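Local coordinates for protein cytochrome P450 113A1 (Saccharopolyspora erythraea, PDB 2JJN) that uses heme, NADPH and molecular oxygen to hydroxylate erythromycin D at C-12 of its macrolactone ring, giving erythromycin C, at residues A[30-38]-A[315-323]. The protein carries 2 engineered substitutions. Sequence-based numbering, arbitrary orientation. Where two conformers were deposited one is given.
Sequences LLDWLGTMR and WVLSANRDS
Arg38 and Ser318 share the one direct hydrogen bond across this contact: Arg38 NH1 donates to Ser318 OG at 3.0 Å. The bond is nearly straight (166°), and the acceptor lies in the guanidinium plane. Ser318 OG is also bonded to the carbonyl of Phe54, which ties the hydroxyl to the loop after strand 51-53. A bend at chi3 (-61°) folds the Arg38 chain so that its guanidinium lies between backbones, with Arg321 C 4.0 Å above one face and Gly35 CA on the opposite one. The single N-H of Arg38 NE points between two waters that share it; one also takes the N-H of Ser323, and the other donates to Asp322 OD2, bridging the two side chains. Directly, Arg38 NE and Asp322 OD2 are 4.3 Å apart, with that oxygen well out of the guanidinium plane, so the charges are near without a salt bridge. Asp322 OD1 is bound by the backbone N of His56.

Away from this polar end the packing is largely apolar. Leu34 divides its branches: CD1 meets Leu317 CD2 at 3.7 Å, while CD2 sits over a face of Trp315, 4.3 Å from the six-membered ring centroid, a CH-pi contact. Leu31 CD2 reaches Leu317 CD1 at 3.9 Å, and Leu31 CD1 lies over a face of the Arg321 guanidinium, which is salt-bridged to Asp330.

The short axes cross at -74° and 9.9 Å apart. This is structural packing, the Leu317 side chain about 11 Å from the heme: helix 27-40, the A helix of the cytochrome P450 fold, meets the point where strand 311-315 of the β1 sheet runs into the short K' helix, 316-320.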
ATOM      1  N   LEU A  30     -18.088   8.186   0.799  1.00 20.93           N
ATOM      2  CA  LEU A  30     -17.522   7.132   1.643  1.00 20.60           C
ATOM      3  C   LEU A  30     -17.160   7.715   2.996  1.00 20.94           C
ATOM      4  O   LEU A  30     -17.505   7.133   4.000  1.00 20.18           O
ATOM      5  CB  LEU A  30     -16.295   6.519   0.973  1.00 20.23           C
ATOM      6  CG  LEU A  30     -15.580   5.458   1.828  1.00 21.91           C
ATOM      7  CD1 LEU A  30     -16.554   4.324   2.140  1.00 23.01           C
ATOM      8  CD2 LEU A  30     -14.368   4.932   1.043  1.00 25.35           C
ATOM      9  N   LEU A  31     -16.441   8.841   3.022  1.00 20.03           N
ATOM     10  CA  LEU A  31     -16.057   9.442   4.295  1.00 20.10           C
ATOM     11  C   LEU A  31     -17.253   9.795   5.152  1.00 20.57           C
ATOM     12  O   LEU A  31     -17.243   9.571   6.366  1.00 21.11           O
ATOM     13  CB  LEU A  31     -15.162  10.680   4.055  1.00 19.94           C
ATOM     14  CG  LEU A  31     -13.799  10.308   3.467  1.00 21.16           C
ATOM     15  CD1 LEU A  31     -13.097  11.558   3.008  1.00 24.83           C
ATOM     16  CD2 LEU A  31     -12.921   9.525   4.446  1.00 24.11           C
ATOM     17  N   ASP A  32     -18.297  10.346   4.525  1.00 20.40           N
ATOM     18  CA  ASP A  32     -19.479  10.770   5.286  1.00 21.97           C
ATOM     19  C   ASP A  32     -20.117   9.524   5.925  1.00 21.67           C
ATOM     20  O   ASP A  32     -20.506   9.539   7.102  1.00 22.38           O
ATOM     21  CB  ASP A  32     -20.458  11.470   4.330  1.00 22.65           C
ATOM     22  CG  ASP A  32     -20.037  12.913   4.015  1.00 28.47           C
ATOM     23  OD1 ASP A  32     -19.132  13.446   4.700  1.00 33.43           O
ATOM     24  OD2 ASP A  32     -20.650  13.513   3.103  1.00 35.28           O
ATOM     25  N   TRP A  33     -20.203   8.443   5.151  1.00 20.08           N
ATOM     26  CA  TRP A  33     -20.768   7.190   5.653  1.00 19.99           C
ATOM     27  C   TRP A  33     -19.950   6.620   6.801  1.00 19.07           C
ATOM     28  O   TRP A  33     -20.500   6.194   7.823  1.00 19.44           O
ATOM     29  CB  TRP A  33     -20.924   6.199   4.511  1.00 20.06           C
ATOM     30  CG  TRP A  33     -21.575   4.895   4.866  1.00 20.29           C
ATOM     31  CD1 TRP A  33     -22.931   4.638   4.894  1.00 23.15           C
ATOM     32  CD2 TRP A  33     -20.915   3.668   5.177  1.00 20.56           C
ATOM     33  NE1 TRP A  33     -23.146   3.315   5.207  1.00 23.64           N
ATOM     34  CE2 TRP A  33     -21.936   2.701   5.410  1.00 20.03           C
ATOM     35  CE3 TRP A  33     -19.575   3.283   5.302  1.00 19.45           C
ATOM     36  CZ2 TRP A  33     -21.650   1.367   5.753  1.00 21.84           C
ATOM     37  CZ3 TRP A  33     -19.287   1.925   5.675  1.00 21.43           C
ATOM     38  CH2 TRP A  33     -20.335   0.994   5.858  1.00 21.45           C
ATOM     39  N   LEU A  34     -18.640   6.559   6.617  1.00 18.12           N
ATOM     40  CA  LEU A  34     -17.792   6.072   7.705  1.00 17.78           C
ATOM     41  C   LEU A  34     -17.997   6.888   8.968  1.00 18.03           C
ATOM     42  O   LEU A  34     -18.018   6.307  10.067  1.00 19.05           O
ATOM     43  CB  LEU A  34     -16.330   6.173   7.279  1.00 17.95           C
ATOM     44  CG  LEU A  34     -15.942   5.214   6.144  1.00 19.09           C
ATOM     45  CD1 LEU A  34     -14.497   5.517   5.648  1.00 20.45           C
ATOM     46  CD2 LEU A  34     -16.052   3.737   6.566  1.00 19.21           C
ATOM     47  N   GLY A  35     -18.125   8.224   8.828  1.00 18.95           N
ATOM     48  CA  GLY A  35     -18.433   9.097   9.969  1.00 20.01           C
ATOM     49  C   GLY A  35     -19.711   8.669  10.676  1.00 19.48           C
ATOM     50  O   GLY A  35     -19.761   8.526  11.910  1.00 21.03           O
ATOM     51  N   THR A  36     -20.742   8.418   9.910  1.00 19.75           N
ATOM     52  CA  THR A  36     -22.013   8.024  10.520  1.00 20.95           C
ATOM     53  C   THR A  36     -21.890   6.674  11.226  1.00 20.07           C
ATOM     54  O   THR A  36     -22.493   6.460  12.293  1.00 20.61           O
ATOM     55  CB  THR A  36     -23.153   8.003   9.504  1.00 21.38           C
ATOM     56  OG1 THR A  36     -22.902   7.016   8.492  0.50 23.36           O
ATOM     57  CG2 THR A  36     -23.353   9.390   8.885  0.50 21.39           C
ATOM     58  N   MET A  37     -21.116   5.762  10.655  1.00 19.41           N
ATOM     59  CA  MET A  37     -20.983   4.436  11.236  1.00 19.01           C
ATOM     60  C   MET A  37     -20.135   4.491  12.490  1.00 18.44           C
ATOM     61  O   MET A  37     -20.435   3.802  13.473  1.00 19.13           O
ATOM     62  CB  MET A  37     -20.349   3.460  10.226  1.00 17.28           C
ATOM     63  CG  MET A  37     -21.194   3.230   8.928  1.00 19.15           C
ATOM     64  SD  MET A  37     -22.819   2.524   9.327  1.00 19.67           S
ATOM     65  CE  MET A  37     -22.288   0.823   9.558  1.00 18.16           C
ATOM     66  N   ARG A  38     -19.098   5.312  12.488  1.00 19.52           N
ATOM     67  CA  ARG A  38     -18.349   5.492  13.755  1.00 19.06           C
ATOM     68  C   ARG A  38     -19.271   5.932  14.896  1.00 20.17           C
ATOM     69  O   ARG A  38     -19.152   5.459  16.031  1.00 20.57           O
ATOM     70  CB  ARG A  38     -17.236   6.515  13.616  1.00 18.22           C
ATOM     71  CG  ARG A  38     -16.033   6.028  12.824  1.00 19.10           C
ATOM     72  CD  ARG A  38     -14.769   6.936  13.074  1.00 20.93           C
ATOM     73  NE  ARG A  38     -15.039   8.316  12.650  1.00 19.71           N
ATOM     74  CZ  ARG A  38     -15.018   8.765  11.385  1.00 21.73           C
ATOM     75  NH1 ARG A  38     -14.744   7.941  10.375  1.00 21.98           N
ATOM     76  NH2 ARG A  38     -15.283  10.056  11.100  1.00 21.22           N
ATOM     77  N   TRP A 315     -11.101  -0.691   9.113  1.00 10.66           N
ATOM     78  CA  TRP A 315     -11.097   0.487   8.244  1.00 12.43           C
ATOM     79  C   TRP A 315     -10.099   1.517   8.752  1.00 12.37           C
ATOM     80  O   TRP A 315     -10.406   2.425   9.543  1.00 11.51           O
ATOM     81  CB  TRP A 315     -12.503   1.060   8.147  1.00 11.95           C
ATOM     82  CG  TRP A 315     -13.378   0.329   7.180  1.00 13.40           C
ATOM     83  CD1 TRP A 315     -14.129  -0.748   7.449  1.00 16.20           C
ATOM     84  CD2 TRP A 315     -13.568   0.655   5.800  1.00 14.77           C
ATOM     85  NE1 TRP A 315     -14.833  -1.144   6.283  1.00 19.49           N
ATOM     86  CE2 TRP A 315     -14.488  -0.289   5.264  1.00 18.74           C
ATOM     87  CE3 TRP A 315     -13.009   1.630   4.950  1.00 14.13           C
ATOM     88  CZ2 TRP A 315     -14.889  -0.272   3.917  1.00 19.19           C
ATOM     89  CZ3 TRP A 315     -13.421   1.665   3.621  1.00 17.26           C
ATOM     90  CH2 TRP A 315     -14.347   0.721   3.116  1.00 17.31           C
ATOM     91  N   VAL A 316      -8.854   1.358   8.289  1.00 16.70           N
ATOM     92  CA  VAL A 316      -7.814   2.341   8.631  1.00 17.90           C
ATOM     93  C   VAL A 316      -8.231   3.766   8.188  1.00 17.25           C
ATOM     94  O   VAL A 316      -7.950   4.751   8.863  1.00 19.01           O
ATOM     95  CB  VAL A 316      -6.453   1.896   8.071  1.00 20.22           C
ATOM     96  CG1 VAL A 316      -5.489   3.069   7.932  0.70 19.61           C
ATOM     97  CG2 VAL A 316      -5.874   0.830   9.045  0.70 18.64           C
ATOM     98  N   LEU A 317      -8.903   3.881   7.046  1.00 18.08           N
ATOM     99  CA  LEU A 317      -9.359   5.198   6.584  1.00 17.51           C
ATOM    100  C   LEU A 317     -10.274   5.825   7.609  1.00 19.13           C
ATOM    101  O   LEU A 317     -10.144   7.028   7.885  1.00 18.95           O
ATOM    102  CB  LEU A 317     -10.088   5.047   5.261  1.00 18.42           C
ATOM    103  CG  LEU A 317     -10.749   6.335   4.756  1.00 19.08           C
ATOM    104  CD1 LEU A 317      -9.669   7.450   4.518  1.00 22.66           C
ATOM    105  CD2 LEU A 317     -11.503   6.038   3.467  1.00 23.41           C
ATOM    106  N   SER A 318     -11.203   5.041   8.167  1.00 18.34           N
ATOM    107  CA  SER A 318     -12.104   5.607   9.177  1.00 18.72           C
ATOM    108  C   SER A 318     -11.343   5.945  10.464  1.00 18.74           C
ATOM    109  O   SER A 318     -11.545   7.016  11.063  1.00 18.40           O
ATOM    110  CB  SER A 318     -13.171   4.562   9.443  1.00 18.61           C
ATOM    111  OG  SER A 318     -14.128   5.030  10.415  1.00 18.18           O
ATOM    112  N   ALA A 319     -10.477   5.035  10.906  1.00 17.39           N
ATOM    113  CA  ALA A 319      -9.634   5.297  12.103  1.00 17.53           C
ATOM    114  C   ALA A 319      -8.864   6.567  11.943  1.00 18.48           C
ATOM    115  O   ALA A 319      -8.727   7.345  12.903  1.00 18.84           O
ATOM    116  CB  ALA A 319      -8.661   4.116  12.328  1.00 18.82           C
ATOM    117  N   ASN A 320      -8.298   6.791  10.741  1.00 18.13           N
ATOM    118  CA  ASN A 320      -7.462   7.984  10.527  1.00 17.49           C
ATOM    119  C   ASN A 320      -8.277   9.288  10.529  1.00 17.61           C
ATOM    120  O   ASN A 320      -7.710  10.353  10.652  1.00 19.74           O
ATOM    121  CB  ASN A 320      -6.744   7.860   9.194  1.00 18.18           C
ATOM    122  CG  ASN A 320      -5.575   6.856   9.203  1.00 18.67           C
ATOM    123  OD1 ASN A 320      -5.257   6.223  10.210  1.00 20.20           O
ATOM    124  ND2 ASN A 320      -4.950   6.711   8.012  1.00 18.66           N
ATOM    125  N   ARG A 321      -9.591   9.200  10.299  1.00 11.94           N
ATOM    126  CA  ARG A 321     -10.459  10.422  10.301  1.00 11.57           C
ATOM    127  C   ARG A 321     -11.296  10.485  11.597  1.00 12.93           C
ATOM    128  O   ARG A 321     -12.268  11.253  11.686  1.00 12.91           O
ATOM    129  CB  ARG A 321     -11.373  10.368   9.074  1.00 11.45           C
ATOM    130  CG  ARG A 321     -10.606  10.366   7.743  1.00 13.40           C
ATOM    131  CD  ARG A 321      -9.699  11.581   7.545  1.00 10.60           C
ATOM    132  NE  ARG A 321      -9.320  11.685   6.151  1.00 11.77           N
ATOM    133  CZ  ARG A 321      -9.887  12.501   5.255  1.00 11.70           C
ATOM    134  NH1 ARG A 321     -10.814  13.372   5.633  1.00 14.43           N
ATOM    135  NH2 ARG A 321      -9.504  12.480   3.982  1.00 11.87           N
ATOM    136  N   ASP A 322     -10.912   9.654  12.570  1.00 11.55           N
ATOM    137  CA  ASP A 322     -11.658   9.568  13.882  1.00 12.49           C
ATOM    138  C   ASP A 322     -11.224  10.674  14.849  1.00 13.64           C
ATOM    139  O   ASP A 322     -10.079  10.712  15.249  1.00 13.20           O
ATOM    140  CB  ASP A 322     -11.368   8.192  14.476  1.00 12.17           C
ATOM    141  CG  ASP A 322     -12.205   7.864  15.672  1.00 14.44           C
ATOM    142  OD1 ASP A 322     -12.266   6.673  16.055  1.00 13.30           O
ATOM    143  OD2 ASP A 322     -12.748   8.810  16.294  1.00 16.16           O
ATOM    144  N   SER A 323     -12.160  11.580  15.180  1.00 14.58           N
ATOM    145  CA  SER A 323     -11.791  12.695  16.017  1.00 16.88           C
ATOM    146  C   SER A 323     -11.371  12.254  17.426  1.00 17.93           C
ATOM    147  O   SER A 323     -10.726  13.033  18.192  1.00 18.77           O
ATOM    148  CB  SER A 323     -12.945  13.685  16.089  1.00 16.26           C
ATOM    149  OG  SER A 323     -14.014  13.150  16.846  1.00 20.51           O
TER
HETATM  150  O   HOH W   1     -14.930  11.099  14.150  0.50 20.54           O
HETATM  151  O   HOH W   2     -15.431   9.313  15.701  1.00 29.36           O